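Long-range contacts in anopheles Plasmodium-responsive Leucine-rich repeat protein 1B (Anopheles gambiae, PDB 4XGO), which probably acts in mosquito immune defence against Plasmodium, the leucine-rich repeat domain described here serving protein binding, possibly in partnership with LRIM1: residues Q226-L231 against P249-L254; M262-N267 against V285-S290; L274-L279 against T294-T299; P320-A325 against H337-K342. All blocks are in the same frame, centred on the assembly; numbering follows the deposited sequence.

Contact 1: Q226-L231 against P249-L254; sequences QRLERL and PTLKVL
Arg230 crosses Val253 obliquely and ends beside Lys252. Its CB lies 4.0 Å from Val253 CB and its CG 3.9 Å from the same atom; CD and NE run on past Val253 CG2. Lys252 CE lies over one guanidinium face, 3.5 Å from Arg230 NH2. These two cations would repel, yet Arg230 NH1 is bound by the carboxylate of Asp206, and water 1 accepts from Lys252 NZ (2.7 Å) and weakly from Arg230 NH2. Glu229 OE1, 3.4 Å from Arg230 NH1 but well out of the guanidinium plane, attracts by charge alone. In the backbone, Glu229 O is gripped twice, by Lys252 N at 2.8 Å on a lone pair and by Val253 N nearly along the C=O axis, while Leu231 N bonds to Val253 O. Thr250 OG1 donates to Leu228 O at 2.8 Å, from above the carbonyl plane. Leu231 CD2 meets Leu254 CD1 at 3.6 Å. Arg230 and Val253 on one face, Leu231 and Leu254 on the other, mark the concave parallel strands of a leucine-rich repeat solenoid.

Contact 2: M262-N267 against V285-S290; sequences MWVEHN and VTFKLS
On the side of the leucine-rich repeat solenoid away from its concave strands, strand 263-266 runs roughly along segment 285-290, but too far off for direct backbone pairing: Val264 and Phe287 have their CA atoms 6.6 Å apart. Water fills the role of the missing bonds. Water 2 donates to Met262 O and accepts from Thr286 N; water 3 joins Val264 N to Thr286 O, and water 4 joins Val264 O to Lys288 N. The direct bond comes from His266, whose NE2 donates to Lys288 O at 2.6 Å, in the ring plane but bent at the hydrogen (134°). Its ND1 donates to Asn267 O at 2.8 Å, so with two carbonyl acceptors the imidazole may well be doubly protonated. Phe287, CG anti to the backbone N (chi1 179°), brings CE1 to 3.7 Å from Val264 CB, and Val264 O lies at the ring's edge. Beyond, Phe287 and Leu289 pack on Leu313 of helix 307-316, Phe287 also meets Phe271, and strand 263-266 pairs on its other side with strand 240-243.

Contact 3: L274-L279 against T294-T299; sequences LQYLYL and TLKNLT
Tyr276 and Tyr278 of strand 276-278 stand on the face shared with Asn297 and Thr299 of strand 297-299. Lys296 CB lies over one face of the Tyr276 ring, and the lysine chain bends on until CE is 3.7 Å from Tyr276 OH; Asn297 CB approaches obliquely, 3.6 Å from Tyr276 CD2. The Tyr278 ring is met at its edge, with Thr299 OG1 in plane at 3.4 Å from CD1, and Asn297 ND2 near the plane beside CE1. These are neighbouring parallel strands of the leucine-rich repeat solenoid, 297-299 being the outermost of the series. Gln275 O takes two donors: Lys296 N at 2.7 Å on a lone pair, and Asn297 N nearly along the C=O axis. Leu277 N then bonds to Asn297 O, Thr299 N to Leu277 O, and Leu279 N to Thr299 O at 2.9 Å. Thr299 OG1, bonded to Asp280 OD1, also accepts weakly from Leu279 N. Leu277 CD2 and Leu298 CD1 touch at 3.8 Å, as branched aliphatic chains suit a buried core. The chemistry is therefore two-sided: the backbone bonds set the register, the leucine side is apolar and buried, and the other combines flat aromatic surface with amide and hydroxyl groups.

Contact 4: P320-A325 against H337-K342; sequences PAVHDA and HGLCCK
Leu339 reaches across with both methyls: CD1 meets Val322 CG2 tip to tip at 4.0 Å, while CD2 lies by Asp324 O and 4.1 Å from Ala325 CA. The contact belongs to what looks like a disulfide-bonded C-terminal cap of the repeat solenoid, in which Cys341 pairs with Cys307 and Cys340 with Cys329. With CG anti to its carbonyl carbon (chi1 -70°), Leu339 also packs on Leu310 and Phe314 of helix 307-316, so a branched apolar chain can join loop and helix at once. Val322 offers CG2, anti to its backbone N. Asp324 crosses Leu339 at about a right angle, but its carboxylate is used on the solenoid side, OD2 bonding to Ser301 OG and OD1 to Leu300 N. Gly338 has a positive phi (81°), which glycine accepts readily, and its lack of a side chain lets Ala325 CB come to 3.3 Å from Gly338 O. Water 5 completes the join, donating to Asp324 O at 3.0 Å and to His337 O at 2.9 Å.

In the fold
From the N-terminal side, contact 1 closes the coil between strands 230-232 and 253-255, and is complete before the others open. The chain then passes to the outer side for the first segment of contact 2 and returns for that of contact 3; the two loops cross, because 274-279 falls within the loop of contact 2, whose second segment 285-290 comes before 294-299. Contact 3 continues the strand series of contact 1, with Lys252 O probably accepting from Gln275 N and Tyr276 N. Phe287 and Leu289 of contact 2 pack on Leu279 and Leu277 of contact 3. Contact 4 follows in series, joining the loop after helix 307-316 to strand 339-342; it touches contact 3, where Leu298 N probably bonds to Ala321 O.

Contact 1: Q226-L231 against P249-L254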
loop_
_atom_site.group_PDB
_atom_site.type_symbol
_atom_site.label_atom_id
_atom_site.label_comp_id
_atom_site.label_asym_id
_atom_site.label_seq_id
_atom_site.Cartn_x
_atom_site.Cartn_y
_atom_site.Cartn_z
ATOM N N GLN A 226 -27.452 -9.568 -26.709
ATOM C CA GLN A 226 -28.713 -8.852 -26.795
ATOM C C GLN A 226 -28.557 -7.366 -26.444
ATOM O O GLN A 226 -29.298 -6.524 -26.951
ATOM C CB GLN A 226 -29.725 -9.538 -25.875
ATOM C CG GLN A 226 -29.657 -11.057 -25.993
ATOM C CD GLN A 226 -30.932 -11.743 -25.572
ATOM O OE1 GLN A 226 -31.228 -11.849 -24.383
ATOM N NE2 GLN A 226 -31.695 -12.214 -26.549
ATOM N N ARG A 227 -27.582 -7.037 -25.599
ATOM C CA ARG A 227 -27.494 -5.680 -25.071
ATOM C C ARG A 227 -26.083 -5.135 -24.849
ATOM O O ARG A 227 -25.912 -4.170 -24.102
ATOM C CB ARG A 227 -28.310 -5.588 -23.778
ATOM C CG ARG A 227 -28.418 -6.883 -22.995
ATOM C CD ARG A 227 -29.137 -6.655 -21.676
ATOM N NE ARG A 227 -28.469 -7.384 -20.603
ATOM C CZ ARG A 227 -28.377 -6.971 -19.338
ATOM N NH1 ARG A 227 -28.929 -5.814 -18.941
ATOM N NH2 ARG A 227 -27.717 -7.725 -18.459
ATOM N N LEU A 228 -25.095 -5.697 -25.539
ATOM C CA LEU A 228 -23.721 -5.254 -25.377
ATOM C C LEU A 228 -23.573 -3.782 -25.764
ATOM O O LEU A 228 -24.004 -3.374 -26.851
ATOM C CB LEU A 228 -22.782 -6.115 -26.209
ATOM C CG LEU A 228 -21.289 -5.839 -26.038
ATOM C CD1 LEU A 228 -20.777 -6.237 -24.659
ATOM C CD2 LEU A 228 -20.499 -6.551 -27.115
ATOM N N GLU A 229 -22.998 -2.996 -24.858
ATOM C CA GLU A 229 -22.789 -1.556 -25.067
ATOM C C GLU A 229 -21.320 -1.163 -25.189
ATOM O O GLU A 229 -20.986 -0.242 -25.940
ATOM C CB GLU A 229 -23.413 -0.741 -23.939
ATOM C CG GLU A 229 -24.935 -0.752 -23.941
ATOM C CD GLU A 229 -25.525 0.082 -22.823
ATOM O OE1 GLU A 229 -24.861 1.049 -22.383
ATOM O OE2 GLU A 229 -26.650 -0.249 -22.381
ATOM N N ARG A 230 -20.442 -1.827 -24.447
ATOM C CA ARG A 230 -19.033 -1.418 -24.406
ATOM C C ARG A 230 -18.134 -2.637 -24.488
ATOM O O ARG A 230 -18.272 -3.583 -23.700
ATOM C CB ARG A 230 -18.739 -0.620 -23.128
ATOM C CG ARG A 230 -19.702 0.535 -22.913
ATOM C CD ARG A 230 -19.307 1.342 -21.704
ATOM N NE ARG A 230 -20.156 2.517 -21.558
ATOM C CZ ARG A 230 -21.392 2.510 -21.055
ATOM N NH1 ARG A 230 -21.973 1.383 -20.639
ATOM N NH2 ARG A 230 -22.059 3.664 -20.964
ATOM N N LEU A 231 -17.221 -2.600 -25.462
ATOM C CA LEU A 231 -16.270 -3.676 -25.705
ATOM C C LEU A 231 -14.865 -3.088 -25.769
ATOM O O LEU A 231 -14.538 -2.264 -26.650
ATOM C CB LEU A 231 -16.611 -4.422 -27.007
ATOM C CG LEU A 231 -15.587 -5.459 -27.472
ATOM C CD1 LEU A 231 -15.468 -6.603 -26.483
ATOM C CD2 LEU A 231 -15.950 -5.986 -28.844
ATOM N N PRO A 249 -26.924 -3.452 -32.262
ATOM C CA PRO A 249 -27.456 -2.079 -32.252
ATOM C C PRO A 249 -27.183 -1.302 -30.960
ATOM O O PRO A 249 -27.138 -0.070 -30.987
ATOM C CB PRO A 249 -28.970 -2.271 -32.449
ATOM C CG PRO A 249 -29.173 -3.716 -32.756
ATOM C CD PRO A 249 -28.007 -4.445 -32.178
ATOM N N THR A 250 -26.981 -2.024 -29.861
ATOM C CA THR A 250 -26.689 -1.425 -28.566
ATOM C C THR A 250 -25.225 -0.996 -28.396
ATOM O O THR A 250 -24.920 -0.243 -27.478
ATOM C CB THR A 250 -27.061 -2.392 -27.413
ATOM O OG1 THR A 250 -26.605 -3.718 -27.727
ATOM C CG2 THR A 250 -28.568 -2.425 -27.193
ATOM N N LEU A 251 -24.326 -1.438 -29.281
ATOM C CA LEU A 251 -22.894 -1.179 -29.088
ATOM C C LEU A 251 -22.523 0.270 -29.335
ATOM O O LEU A 251 -22.718 0.794 -30.441
ATOM C CB LEU A 251 -22.033 -2.080 -29.979
ATOM C CG LEU A 251 -20.530 -2.091 -29.670
ATOM C CD1 LEU A 251 -20.238 -2.725 -28.315
ATOM C CD2 LEU A 251 -19.793 -2.864 -30.733
ATOM N N LYS A 252 -21.964 0.916 -28.319
ATOM C CA LYS A 252 -21.608 2.314 -28.465
ATOM C C LYS A 252 -20.152 2.654 -28.185
ATOM O O LYS A 252 -19.701 3.715 -28.599
ATOM C CB LYS A 252 -22.563 3.209 -27.677
ATOM C CG LYS A 252 -22.598 2.987 -26.190
ATOM C CD LYS A 252 -23.752 3.787 -25.604
ATOM C CE LYS A 252 -23.636 3.924 -24.099
ATOM N NZ LYS A 252 -24.640 4.895 -23.585
ATOM N N VAL A 253 -19.416 1.748 -27.550
ATOM C CA VAL A 253 -17.998 1.951 -27.304
ATOM C C VAL A 253 -17.221 0.735 -27.822
ATOM O O VAL A 253 -17.541 -0.389 -27.471
ATOM C CB VAL A 253 -17.699 2.133 -25.823
ATOM C CG1 VAL A 253 -16.209 2.250 -25.579
ATOM C CG2 VAL A 253 -18.436 3.349 -25.267
ATOM N N LEU A 254 -16.221 1.003 -28.648
ATOM C CA LEU A 254 -15.330 -0.031 -29.174
ATOM C C LEU A 254 -13.902 0.463 -29.116
ATOM O O LEU A 254 -13.529 1.405 -29.826
ATOM C CB LEU A 254 -15.719 -0.400 -30.607
ATOM C CG LEU A 254 -14.932 -1.546 -31.254
ATOM C CD1 LEU A 254 -15.075 -2.807 -30.404
ATOM C CD2 LEU A 254 -15.410 -1.798 -32.685
HETATM O O HOH W 1 -25.418 4.351 -21.015
#

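Contact 2: M262-N267 against V285-S290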
loop_
_atom_site.group_PDB
_atom_site.type_symbol
_atom_site.label_atom_id
_atom_site.label_comp_id
_atom_site.label_asym_id
_atom_site.label_seq_id
_atom_site.Cartn_x
_atom_site.Cartn_y
_atom_site.Cartn_z
ATOM N N MET A 262 -3.661 -4.114 -39.026
ATOM C CA MET A 262 -3.471 -3.624 -40.388
ATOM C C MET A 262 -4.784 -3.218 -41.051
ATOM O O MET A 262 -4.780 -2.386 -41.947
ATOM C CB MET A 262 -2.737 -4.666 -41.234
ATOM C CG MET A 262 -1.372 -4.993 -40.674
ATOM S SD MET A 262 -0.364 -5.967 -41.805
ATOM C CE MET A 262 -1.154 -7.544 -41.770
ATOM N N TRP A 263 -5.903 -3.789 -40.613
ATOM C CA TRP A 263 -7.195 -3.410 -41.149
ATOM C C TRP A 263 -8.305 -3.766 -40.176
ATOM O O TRP A 263 -8.147 -4.644 -39.348
ATOM C CB TRP A 263 -7.481 -4.056 -42.508
ATOM C CG TRP A 263 -7.478 -5.549 -42.571
ATOM C CD1 TRP A 263 -8.519 -6.393 -42.302
ATOM C CD2 TRP A 263 -6.396 -6.370 -43.000
ATOM N NE1 TRP A 263 -8.142 -7.705 -42.529
ATOM C CE2 TRP A 263 -6.837 -7.712 -42.954
ATOM C CE3 TRP A 263 -5.089 -6.103 -43.411
ATOM C CZ2 TRP A 263 -6.007 -8.791 -43.288
ATOM C CZ3 TRP A 263 -4.260 -7.178 -43.746
ATOM C CH2 TRP A 263 -4.722 -8.501 -43.685
ATOM N N VAL A 264 -9.420 -3.060 -40.328
ATOM C CA VAL A 264 -10.661 -3.351 -39.639
ATOM C C VAL A 264 -11.761 -3.290 -40.690
ATOM O O VAL A 264 -12.306 -2.232 -40.980
ATOM C CB VAL A 264 -10.929 -2.351 -38.508
ATOM C CG1 VAL A 264 -12.213 -2.715 -37.780
ATOM C CG2 VAL A 264 -9.765 -2.346 -37.527
ATOM N N GLU A 265 -12.037 -4.434 -41.291
ATOM C CA GLU A 265 -13.028 -4.562 -42.354
ATOM C C GLU A 265 -14.403 -4.700 -41.714
ATOM O O GLU A 265 -14.532 -5.282 -40.649
ATOM C CB GLU A 265 -12.719 -5.786 -43.241
ATOM C CG GLU A 265 -11.498 -5.565 -44.138
ATOM C CD GLU A 265 -10.843 -6.830 -44.697
ATOM O OE1 GLU A 265 -9.821 -6.669 -45.408
ATOM O OE2 GLU A 265 -11.302 -7.964 -44.431
ATOM N N HIS A 266 -15.411 -4.161 -42.384
ATOM C CA HIS A 266 -16.792 -4.246 -41.916
ATOM C C HIS A 266 -17.765 -3.891 -43.033
ATOM O O HIS A 266 -17.390 -3.242 -44.019
ATOM C CB HIS A 266 -17.018 -3.314 -40.719
ATOM C CG HIS A 266 -16.704 -1.876 -41.002
ATOM N ND1 HIS A 266 -17.630 -0.997 -41.526
ATOM C CD2 HIS A 266 -15.560 -1.167 -40.853
ATOM C CE1 HIS A 266 -17.073 0.192 -41.676
ATOM N NE2 HIS A 266 -15.816 0.115 -41.278
ATOM N N ASN A 267 -19.015 -4.317 -42.900
ATOM C CA ASN A 267 -20.030 -3.884 -43.870
ATOM C C ASN A 267 -20.366 -2.396 -43.697
ATOM O O ASN A 267 -20.039 -1.789 -42.670
ATOM C CB ASN A 267 -21.277 -4.786 -43.875
ATOM C CG ASN A 267 -21.863 -5.017 -42.502
ATOM O OD1 ASN A 267 -21.775 -4.173 -41.610
ATOM N ND2 ASN A 267 -22.486 -6.175 -42.329
ATOM N N VAL A 285 -3.879 1.259 -42.534
ATOM C CA VAL A 285 -3.552 2.029 -43.741
ATOM C C VAL A 285 -4.808 2.656 -44.356
ATOM O O VAL A 285 -4.823 3.847 -44.732
ATOM C CB VAL A 285 -2.841 1.113 -44.768
ATOM C CG1 VAL A 285 -2.625 1.821 -46.111
ATOM C CG2 VAL A 285 -1.529 0.602 -44.189
ATOM N N THR A 286 -5.845 1.841 -44.506
ATOM C CA THR A 286 -7.135 2.317 -44.963
ATOM C C THR A 286 -8.207 1.841 -43.988
ATOM O O THR A 286 -8.085 0.796 -43.380
ATOM C CB THR A 286 -7.463 1.850 -46.403
ATOM O OG1 THR A 286 -7.661 0.431 -46.437
ATOM C CG2 THR A 286 -6.345 2.212 -47.347
ATOM N N PHE A 287 -9.257 2.627 -43.872
ATOM C CA PHE A 287 -10.383 2.316 -43.014
ATOM C C PHE A 287 -11.556 3.169 -43.491
ATOM O O PHE A 287 -11.354 4.282 -43.962
ATOM C CB PHE A 287 -10.038 2.657 -41.561
ATOM C CG PHE A 287 -11.153 2.394 -40.603
ATOM C CD1 PHE A 287 -11.562 1.103 -40.336
ATOM C CD2 PHE A 287 -11.813 3.451 -39.986
ATOM C CE1 PHE A 287 -12.608 0.863 -39.450
ATOM C CE2 PHE A 287 -12.862 3.221 -39.117
ATOM C CZ PHE A 287 -13.252 1.932 -38.838
ATOM N N LYS A 288 -12.770 2.645 -43.379
ATOM C CA LYS A 288 -13.953 3.331 -43.874
ATOM C C LYS A 288 -15.007 3.469 -42.789
ATOM O O LYS A 288 -15.170 2.585 -41.962
ATOM C CB LYS A 288 -14.564 2.557 -45.039
ATOM C CG LYS A 288 -13.647 2.449 -46.244
ATOM C CD LYS A 288 -14.278 1.603 -47.338
ATOM C CE LYS A 288 -13.549 1.789 -48.652
ATOM N NZ LYS A 288 -13.924 0.734 -49.639
ATOM N N LEU A 289 -15.713 4.597 -42.819
ATOM C CA LEU A 289 -16.927 4.782 -42.038
ATOM C C LEU A 289 -17.982 5.426 -42.943
ATOM O O LEU A 289 -17.650 6.080 -43.930
ATOM C CB LEU A 289 -16.670 5.681 -40.826
ATOM C CG LEU A 289 -15.793 5.178 -39.674
ATOM C CD1 LEU A 289 -15.623 6.288 -38.648
ATOM C CD2 LEU A 289 -16.370 3.930 -39.016
ATOM N N SER A 290 -19.251 5.226 -42.608
ATOM C CA SER A 290 -20.342 5.932 -43.287
ATOM C C SER A 290 -20.458 7.348 -42.708
ATOM O O SER A 290 -19.632 7.758 -41.893
ATOM C CB SER A 290 -21.655 5.177 -43.104
ATOM O OG SER A 290 -22.180 5.429 -41.812
HETATM O O HOH W 2 -5.829 -1.126 -43.899
HETATM O O HOH W 3 -9.566 -1.303 -42.583
HETATM O O HOH W 4 -12.958 -0.378 -43.023
#

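Contact 3: L274-L279 against T294-T299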
loop_
_atom_site.group_PDB
_atom_site.type_symbol
_atom_site.label_atom_id
_atom_site.label_comp_id
_atom_site.label_asym_id
_atom_site.label_seq_id
_atom_site.Cartn_x
_atom_site.Cartn_y
_atom_site.Cartn_z
ATOM N N LEU A 274 -22.019 3.457 -33.195
ATOM C CA LEU A 274 -20.933 3.720 -32.251
ATOM C C LEU A 274 -20.860 5.189 -31.914
ATOM O O LEU A 274 -21.029 6.033 -32.781
ATOM C CB LEU A 274 -19.570 3.311 -32.823
ATOM C CG LEU A 274 -19.290 1.825 -32.936
ATOM C CD1 LEU A 274 -17.900 1.670 -33.519
ATOM C CD2 LEU A 274 -19.397 1.117 -31.592
ATOM N N GLN A 275 -20.589 5.482 -30.652
ATOM C CA GLN A 275 -20.271 6.837 -30.221
ATOM C C GLN A 275 -18.788 7.054 -29.968
ATOM O O GLN A 275 -18.278 8.170 -30.144
ATOM C CB GLN A 275 -21.070 7.162 -28.953
ATOM C CG GLN A 275 -22.563 7.141 -29.217
ATOM C CD GLN A 275 -23.392 7.327 -27.965
ATOM O OE1 GLN A 275 -22.931 7.890 -26.973
ATOM N NE2 GLN A 275 -24.621 6.837 -28.001
ATOM N N TYR A 276 -18.094 5.996 -29.536
ATOM C CA TYR A 276 -16.682 6.088 -29.205
ATOM C C TYR A 276 -15.958 4.936 -29.900
ATOM O O TYR A 276 -16.315 3.772 -29.711
ATOM C CB TYR A 276 -16.479 6.004 -27.702
ATOM C CG TYR A 276 -17.218 7.076 -26.942
ATOM C CD1 TYR A 276 -18.553 6.917 -26.609
ATOM C CD2 TYR A 276 -16.585 8.256 -26.588
ATOM C CE1 TYR A 276 -19.242 7.902 -25.913
ATOM C CE2 TYR A 276 -17.257 9.252 -25.899
ATOM C CZ TYR A 276 -18.585 9.071 -25.564
ATOM O OH TYR A 276 -19.268 10.056 -24.875
ATOM N N LEU A 277 -14.980 5.280 -30.739
ATOM C CA LEU A 277 -14.224 4.275 -31.478
ATOM C C LEU A 277 -12.768 4.652 -31.391
ATOM O O LEU A 277 -12.384 5.741 -31.847
ATOM C CB LEU A 277 -14.672 4.245 -32.936
ATOM C CG LEU A 277 -13.906 3.309 -33.894
ATOM C CD1 LEU A 277 -13.973 1.881 -33.410
ATOM C CD2 LEU A 277 -14.489 3.410 -35.294
ATOM N N TYR A 278 -11.963 3.777 -30.787
ATOM C CA TYR A 278 -10.551 4.050 -30.577
ATOM C C TYR A 278 -9.685 3.134 -31.431
ATOM O O TYR A 278 -9.649 1.921 -31.186
ATOM C CB TYR A 278 -10.179 3.885 -29.118
ATOM C CG TYR A 278 -11.065 4.707 -28.205
ATOM C CD1 TYR A 278 -10.917 6.083 -28.131
ATOM C CD2 TYR A 278 -12.050 4.110 -27.460
ATOM C CE1 TYR A 278 -11.749 6.849 -27.306
ATOM C CE2 TYR A 278 -12.877 4.850 -26.618
ATOM C CZ TYR A 278 -12.716 6.216 -26.547
ATOM O OH TYR A 278 -13.569 6.950 -25.718
ATOM N N LEU A 279 -8.995 3.729 -32.415
ATOM C CA LEU A 279 -8.127 2.987 -33.342
ATOM C C LEU A 279 -6.669 3.370 -33.250
ATOM O O LEU A 279 -5.828 2.866 -34.024
ATOM C CB LEU A 279 -8.596 3.186 -34.780
ATOM C CG LEU A 279 -10.020 2.773 -35.087
ATOM C CD1 LEU A 279 -10.338 3.123 -36.524
ATOM C CD2 LEU A 279 -10.222 1.289 -34.801
ATOM N N THR A 294 -23.614 10.001 -35.112
ATOM C CA THR A 294 -23.594 9.459 -33.749
ATOM C C THR A 294 -22.204 9.508 -33.090
ATOM O O THR A 294 -22.096 9.481 -31.863
ATOM C CB THR A 294 -24.118 8.002 -33.741
ATOM O OG1 THR A 294 -25.320 7.927 -34.520
ATOM C CG2 THR A 294 -24.416 7.528 -32.333
ATOM N N LEU A 295 -21.150 9.597 -33.896
ATOM C CA LEU A 295 -19.775 9.486 -33.391
ATOM C C LEU A 295 -19.339 10.731 -32.610
ATOM O O LEU A 295 -19.394 11.838 -33.140
ATOM C CB LEU A 295 -18.826 9.230 -34.564
ATOM C CG LEU A 295 -17.458 8.626 -34.272
ATOM C CD1 LEU A 295 -17.564 7.278 -33.585
ATOM C CD2 LEU A 295 -16.706 8.489 -35.589
ATOM N N LYS A 296 -18.937 10.544 -31.355
ATOM C CA LYS A 296 -18.486 11.621 -30.478
ATOM C C LYS A 296 -16.977 11.694 -30.298
ATOM O O LYS A 296 -16.426 12.787 -30.117
ATOM C CB LYS A 296 -19.076 11.458 -29.077
ATOM C CG LYS A 296 -20.597 11.483 -28.976
ATOM C CD LYS A 296 -21.014 12.003 -27.601
ATOM C CE LYS A 296 -22.124 11.195 -26.954
ATOM N NZ LYS A 296 -23.373 11.161 -27.766
ATOM N N ASN A 297 -16.310 10.536 -30.261
ATOM C CA ASN A 297 -14.870 10.496 -30.117
ATOM C C ASN A 297 -14.301 9.375 -30.988
ATOM O O ASN A 297 -14.750 8.233 -30.925
ATOM C CB ASN A 297 -14.451 10.330 -28.657
ATOM C CG ASN A 297 -12.993 10.697 -28.425
ATOM O OD1 ASN A 297 -12.241 10.918 -29.376
ATOM N ND2 ASN A 297 -12.584 10.756 -27.160
ATOM N N LEU A 298 -13.348 9.745 -31.833
ATOM C CA LEU A 298 -12.694 8.818 -32.749
ATOM C C LEU A 298 -11.216 9.078 -32.617
ATOM O O LEU A 298 -10.780 10.222 -32.783
ATOM C CB LEU A 298 -13.129 9.098 -34.193
ATOM C CG LEU A 298 -12.448 8.329 -35.332
ATOM C CD1 LEU A 298 -12.767 6.842 -35.247
ATOM C CD2 LEU A 298 -12.890 8.854 -36.684
ATOM N N THR A 299 -10.423 8.054 -32.318
ATOM C CA THR A 299 -8.978 8.248 -32.266
ATOM C C THR A 299 -8.301 7.473 -33.392
ATOM O O THR A 299 -8.669 6.342 -33.694
ATOM C CB THR A 299 -8.378 7.875 -30.913
ATOM O OG1 THR A 299 -8.600 6.480 -30.642
ATOM C CG2 THR A 299 -8.994 8.733 -29.814
#

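Contact 4: P320-A325 against H337-K342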
loop_
_atom_site.group_PDB
_atom_site.type_symbol
_atom_site.label_atom_id
_atom_site.label_comp_id
_atom_site.label_asym_id
_atom_site.label_seq_id
_atom_site.Cartn_x
_atom_site.Cartn_y
_atom_site.Cartn_z
ATOM N N PRO A 320 -15.392 17.767 -35.139
ATOM C CA PRO A 320 -14.986 17.684 -33.737
ATOM C C PRO A 320 -14.782 16.269 -33.177
ATOM O O PRO A 320 -14.221 16.126 -32.090
ATOM N N ALA A 321 -15.225 15.244 -33.907
ATOM C CA ALA A 321 -15.163 13.853 -33.429
ATOM C C ALA A 321 -13.733 13.296 -33.304
ATOM O O ALA A 321 -13.472 12.456 -32.447
ATOM C CB ALA A 321 -15.999 12.951 -34.330
ATOM N N VAL A 322 -12.808 13.748 -34.147
ATOM C CA VAL A 322 -11.407 13.325 -34.005
ATOM C C VAL A 322 -10.771 14.080 -32.837
ATOM O O VAL A 322 -10.660 15.295 -32.870
ATOM C CB VAL A 322 -10.577 13.474 -35.313
ATOM C CG1 VAL A 322 -10.405 14.933 -35.729
ATOM C CG2 VAL A 322 -9.219 12.808 -35.153
ATOM N N HIS A 323 -10.382 13.353 -31.795
ATOM C CA HIS A 323 -9.825 13.975 -30.590
ATOM C C HIS A 323 -8.348 13.675 -30.387
ATOM O O HIS A 323 -7.823 13.896 -29.284
ATOM C CB HIS A 323 -10.606 13.544 -29.349
ATOM C CG HIS A 323 -11.905 14.266 -29.176
ATOM N ND1 HIS A 323 -12.280 14.851 -27.983
ATOM C CD2 HIS A 323 -12.911 14.508 -30.047
ATOM C CE1 HIS A 323 -13.468 15.412 -28.127
ATOM N NE2 HIS A 323 -13.872 15.220 -29.371
ATOM N N ASP A 324 -7.668 13.170 -31.424
ATOM C CA ASP A 324 -6.234 12.993 -31.307
ATOM C C ASP A 324 -5.477 13.418 -32.540
ATOM O O ASP A 324 -6.064 13.733 -33.579
ATOM C CB ASP A 324 -5.873 11.572 -30.849
ATOM C CG ASP A 324 -6.036 10.518 -31.934
ATOM O OD1 ASP A 324 -6.697 10.747 -32.974
ATOM O OD2 ASP A 324 -5.503 9.414 -31.691
ATOM N N ALA A 325 -4.163 13.479 -32.387
ATOM C CA ALA A 325 -3.276 13.929 -33.453
ATOM C C ALA A 325 -1.917 13.300 -33.312
ATOM O O ALA A 325 -1.523 12.905 -32.215
ATOM C CB ALA A 325 -3.114 15.441 -33.388
ATOM N N HIS A 337 -4.946 17.287 -41.345
ATOM C CA HIS A 337 -5.763 17.535 -40.148
ATOM C C HIS A 337 -5.150 16.948 -38.876
ATOM O O HIS A 337 -5.836 16.318 -38.056
ATOM C CB HIS A 337 -7.197 17.038 -40.343
ATOM C CG HIS A 337 -7.948 17.787 -41.402
ATOM N ND1 HIS A 337 -8.118 17.298 -42.679
ATOM C CD2 HIS A 337 -8.552 18.996 -41.379
ATOM C CE1 HIS A 337 -8.802 18.173 -43.398
ATOM N NE2 HIS A 337 -9.078 19.213 -42.631
ATOM N N GLY A 338 -3.850 17.156 -38.720
ATOM C CA GLY A 338 -3.152 16.721 -37.533
ATOM C C GLY A 338 -2.742 15.255 -37.473
ATOM O O GLY A 338 -2.188 14.824 -36.464
ATOM N N LEU A 339 -2.998 14.502 -38.539
ATOM C CA LEU A 339 -2.699 13.052 -38.567
ATOM C C LEU A 339 -1.784 12.705 -39.737
ATOM O O LEU A 339 -1.981 13.190 -40.854
ATOM C CB LEU A 339 -4.002 12.260 -38.676
ATOM C CG LEU A 339 -4.870 12.310 -37.418
ATOM C CD1 LEU A 339 -6.328 12.047 -37.775
ATOM C CD2 LEU A 339 -4.384 11.327 -36.362
ATOM N N CYS A 340 -0.796 11.841 -39.503
ATOM C CA CYS A 340 0.188 11.521 -40.539
ATOM C C CYS A 340 -0.401 10.645 -41.630
ATOM O O CYS A 340 -1.127 9.690 -41.341
ATOM C CB CYS A 340 1.386 10.777 -39.956
ATOM S SG CYS A 340 2.281 11.781 -38.773
ATOM N N CYS A 341 -0.073 10.947 -42.876
ATOM C CA CYS A 341 -0.467 10.082 -43.964
ATOM C C CYS A 341 0.476 10.223 -45.140
ATOM O O CYS A 341 1.153 11.245 -45.298
ATOM C CB CYS A 341 -1.916 10.365 -44.393
ATOM S SG CYS A 341 -2.149 11.983 -45.198
ATOM N N LYS A 342 0.498 9.186 -45.967
ATOM C CA LYS A 342 1.351 9.139 -47.154
ATOM C C LYS A 342 0.485 9.187 -48.391
ATOM O O LYS A 342 -0.526 8.495 -48.474
ATOM C CB LYS A 342 2.167 7.853 -47.129
ATOM C CG LYS A 342 3.134 7.663 -48.291
ATOM C CD LYS A 342 3.851 6.341 -48.136
ATOM C CE LYS A 342 4.884 6.121 -49.229
ATOM N NZ LYS A 342 5.239 4.670 -49.275
HETATM O O HOH W 5 -6.014 16.312 -35.155
#